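Local structure of hypothetical membrane protein (Corynebacterium glutamicum, 6JSA) at residues I83-N88 with I159-T164. The protein binds heme through the C-terminal HtaA domain described here and probably takes part in heme transfer during bacterial heme uptake. Residues are numbered along the deposited sequence; the frame is centred on the assembly and turned at random.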
ATOM      1  N   ILE A  83      -0.433  -5.805   2.446  1.00  7.21           N
ATOM      2  CA  ILE A  83      -0.848  -4.451   2.800  1.00  7.40           C
ATOM      3  C   ILE A  83      -2.075  -4.494   3.701  1.00  8.01           C
ATOM      4  O   ILE A  83      -2.895  -5.426   3.653  1.00  9.13           O
ATOM      5  CB  ILE A  83      -1.068  -3.524   1.589  1.00  9.18           C
ATOM      6  CG1 ILE A  83      -2.350  -3.877   0.843  1.00  9.67           C
ATOM      7  CG2 ILE A  83       0.144  -3.510   0.680  1.00  9.78           C
ATOM      8  CD1 ILE A  83      -2.846  -2.721  -0.019  1.00 10.62           C
ATOM      9  N   GLU A  84      -2.195  -3.471   4.539  1.00  7.49           N
ATOM     10  CA  GLU A  84      -3.298  -3.327   5.475  1.00  8.03           C
ATOM     11  C   GLU A  84      -3.669  -1.855   5.521  1.00  8.16           C
ATOM     12  O   GLU A  84      -2.790  -0.996   5.651  1.00  8.90           O
ATOM     13  CB  GLU A  84      -2.888  -3.800   6.874  1.00  9.02           C
ATOM     14  CG  GLU A  84      -3.863  -3.432   7.975  1.00 11.10           C
ATOM     15  CD  GLU A  84      -3.376  -3.866   9.339  1.00 12.94           C
ATOM     16  OE1 GLU A  84      -2.397  -4.648   9.410  1.00 14.05           O
ATOM     17  OE2 GLU A  84      -3.967  -3.419  10.344  1.00 14.20           O
ATOM     18  N   ILE A  85      -4.957  -1.566   5.365  1.00  8.25           N
ATOM     19  CA  ILE A  85      -5.503  -0.235   5.585  1.00  9.04           C
ATOM     20  C   ILE A  85      -6.091  -0.211   6.988  1.00  9.33           C
ATOM     21  O   ILE A  85      -7.050  -0.931   7.280  1.00  9.56           O
ATOM     22  CB  ILE A  85      -6.581   0.098   4.544  1.00  9.61           C
ATOM     23  CG1 ILE A  85      -5.980   0.100   3.134  1.00 10.16           C
ATOM     24  CG2 ILE A  85      -7.223   1.431   4.865  1.00 10.40           C
ATOM     25  CD1 ILE A  85      -7.015   0.169   2.036  1.00 10.71           C
ATOM     26  N   SER A  86      -5.515   0.604   7.858  1.00  9.94           N
ATOM     27  CA  SER A  86      -6.003   0.789   9.213  1.00 10.72           C
ATOM     28  C   SER A  86      -6.518   2.214   9.334  1.00 11.05           C
ATOM     29  O   SER A  86      -5.896   3.145   8.818  1.00 12.32           O
ATOM     30  CB  SER A  86      -4.864   0.547  10.205  1.00 13.44           C
ATOM     31  OG  SER A  86      -5.311   0.612  11.539  1.00 15.21           O
ATOM     32  N   PHE A  87      -7.669   2.389   9.984  1.00 11.09           N
ATOM     33  CA  PHE A  87      -8.223   3.725  10.123  1.00 11.66           C
ATOM     34  C   PHE A  87      -8.806   3.930  11.511  1.00 12.24           C
ATOM     35  O   PHE A  87      -9.296   3.000  12.151  1.00 12.21           O
ATOM     36  CB  PHE A  87      -9.240   4.099   9.022  1.00 11.99           C
ATOM     37  CG  PHE A  87     -10.465   3.215   8.969  1.00 12.56           C
ATOM     38  CD1 PHE A  87     -10.493   2.082   8.164  1.00 13.70           C
ATOM     39  CD2 PHE A  87     -11.610   3.547   9.687  1.00 13.19           C
ATOM     40  CE1 PHE A  87     -11.632   1.284   8.104  1.00 13.62           C
ATOM     41  CE2 PHE A  87     -12.742   2.754   9.626  1.00 13.49           C
ATOM     42  CZ  PHE A  87     -12.753   1.625   8.833  1.00 13.61           C
ATOM     43  N   ASN A  88      -8.721   5.175  11.959  1.00 13.29           N
ATOM     44  CA  ASN A  88      -9.333   5.635  13.206  0.54 15.02           C
ATOM     45  C   ASN A  88      -9.951   6.983  12.852  1.00 14.81           C
ATOM     46  O   ASN A  88      -9.223   7.967  12.688  1.00 15.29           O
ATOM     47  CB  ASN A  88      -8.290   5.798  14.307  0.54 17.49           C
ATOM     48  CG  ASN A  88      -7.704   4.478  14.770  0.54 19.72           C
ATOM     49  OD1 ASN A  88      -6.759   3.959  14.177  0.54 20.29           O
ATOM     50  ND2 ASN A  88      -8.247   3.943  15.857  0.54 20.74           N
ATOM     51  N   ILE A 159      -4.852   5.877  -2.087  1.00  9.68           N
ATOM     52  CA  ILE A 159      -5.362   4.513  -1.987  1.00  9.31           C
ATOM     53  C   ILE A 159      -6.873   4.555  -1.807  1.00  9.17           C
ATOM     54  O   ILE A 159      -7.404   5.430  -1.115  1.00 11.29           O
ATOM     55  CB  ILE A 159      -4.677   3.715  -0.852  1.00  9.44           C
ATOM     56  CG1 ILE A 159      -5.130   2.251  -0.870  1.00  9.51           C
ATOM     57  CG2 ILE A 159      -4.893   4.363   0.516  1.00 10.77           C
ATOM     58  CD1 ILE A 159      -4.210   1.320  -0.096  1.00 10.96           C
ATOM     59  N   SER A 160      -7.572   3.620  -2.452  1.00  8.33           N
ATOM     60  CA  SER A 160      -9.007   3.476  -2.268  0.66  9.24           C
ATOM     61  C   SER A 160      -9.333   2.031  -1.934  1.00  8.70           C
ATOM     62  O   SER A 160      -8.587   1.107  -2.274  1.00  8.79           O
ATOM     63  CB  SER A 160      -9.799   3.913  -3.503  0.66 10.98           C
ATOM     64  OG  SER A 160      -9.371   3.213  -4.651  0.66 12.10           O
ATOM     65  N   PHE A 161     -10.452   1.847  -1.244  1.00  8.39           N
ATOM     66  CA  PHE A 161     -10.900   0.505  -0.907  1.00  8.89           C
ATOM     67  C   PHE A 161     -12.416   0.485  -0.835  1.00  8.70           C
ATOM     68  O   PHE A 161     -13.071   1.509  -0.618  1.00  8.98           O
ATOM     69  CB  PHE A 161     -10.312  -0.007   0.420  1.00  9.63           C
ATOM     70  CG  PHE A 161     -11.020   0.520   1.639  1.00  9.96           C
ATOM     71  CD1 PHE A 161     -10.688   1.759   2.170  1.00 10.57           C
ATOM     72  CD2 PHE A 161     -12.016  -0.226   2.256  1.00 11.33           C
ATOM     73  CE1 PHE A 161     -11.348   2.251   3.286  1.00 11.10           C
ATOM     74  CE2 PHE A 161     -12.685   0.269   3.371  1.00 12.01           C
ATOM     75  CZ  PHE A 161     -12.347   1.503   3.890  1.00 11.86           C
ATOM     76  N   SER A 162     -12.961  -0.713  -0.977  1.00  9.39           N
ATOM     77  CA  SER A 162     -14.356  -0.956  -0.678  1.00 10.94           C
ATOM     78  C   SER A 162     -14.466  -2.337  -0.061  1.00 10.86           C
ATOM     79  O   SER A 162     -13.682  -3.234  -0.376  1.00 11.83           O
ATOM     80  CB  SER A 162     -15.226  -0.819  -1.926  1.00 14.56           C
ATOM     81  OG  SER A 162     -14.863  -1.759  -2.909  1.00 19.02           O
ATOM     82  N   ALA A 163     -15.438  -2.499   0.827  1.00 10.82           N
ATOM     83  CA  ALA A 163     -15.610  -3.759   1.525  1.00 11.71           C
ATOM     84  C   ALA A 163     -17.082  -3.973   1.823  1.00 12.63           C
ATOM     85  O   ALA A 163     -17.810  -3.031   2.139  1.00 14.40           O
ATOM     86  CB  ALA A 163     -14.809  -3.794   2.830  1.00 11.72           C
ATOM     87  N   THR A 164     -17.521  -5.217   1.713  1.00 11.71           N
ATOM     88  CA  THR A 164     -18.778  -5.618   2.310  1.00 11.52           C
ATOM     89  C   THR A 164     -18.484  -6.110   3.721  1.00 11.26           C
ATOM     90  O   THR A 164     -17.419  -6.674   3.994  1.00 11.72           O
ATOM     91  CB  THR A 164     -19.459  -6.709   1.482  1.00 12.01           C
ATOM     92  OG1 THR A 164     -18.516  -7.749   1.209  1.00 12.08           O
ATOM     93  CG2 THR A 164     -19.982  -6.138   0.168  1.00 12.70           C
TER
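Ile-85 carries most of this contact, reaching from one strand into the corner between Ile-159 and Phe-161 of another. Its CB points toward 159-164, and chi1 of -62° sets CG1 anti to the carbonyl carbon. From there CG1 of Ile-85 lies 3.9 Å from CD1 of Ile-159. The chain then extends, chi2 170°, to CD1 of Ile-85, which touches two residues at once: CD1 of Ile-159 at 3.7 Å, the two isoleucines meeting tip to tip, and CB of Phe-161, also at 3.7 Å. CD1 of Ile-85 also lies 4.0 Å from CG and from CD1 of the Phe-161 ring, which it approaches obliquely. A long, branched aliphatic chain suits this place, because the strands are not paired with each other: the axes of 83-88 and 159-164 pass 9.7 Å apart at 83°, an almost orthogonal packing of strands across the buried interior of the mainly beta HtaA domain, away from the heme site. Alternation sorts the residues, with isoleucine and phenylalanine inward and Glu-84 and Ser-160 turned away, where Glu-84 forms a salt bridge with Arg-112. Two looser contacts border the centre. On one flank CD1 of Ile-83 comes within 4.3 Å of CD1 of Ile-159; on the other, CE1 of Phe-87 nears CZ of Phe-161, where broad rings span the gap between diverging backbones. Leu-118 of strand 113-125 packs against both Ile-85 and Ile-159.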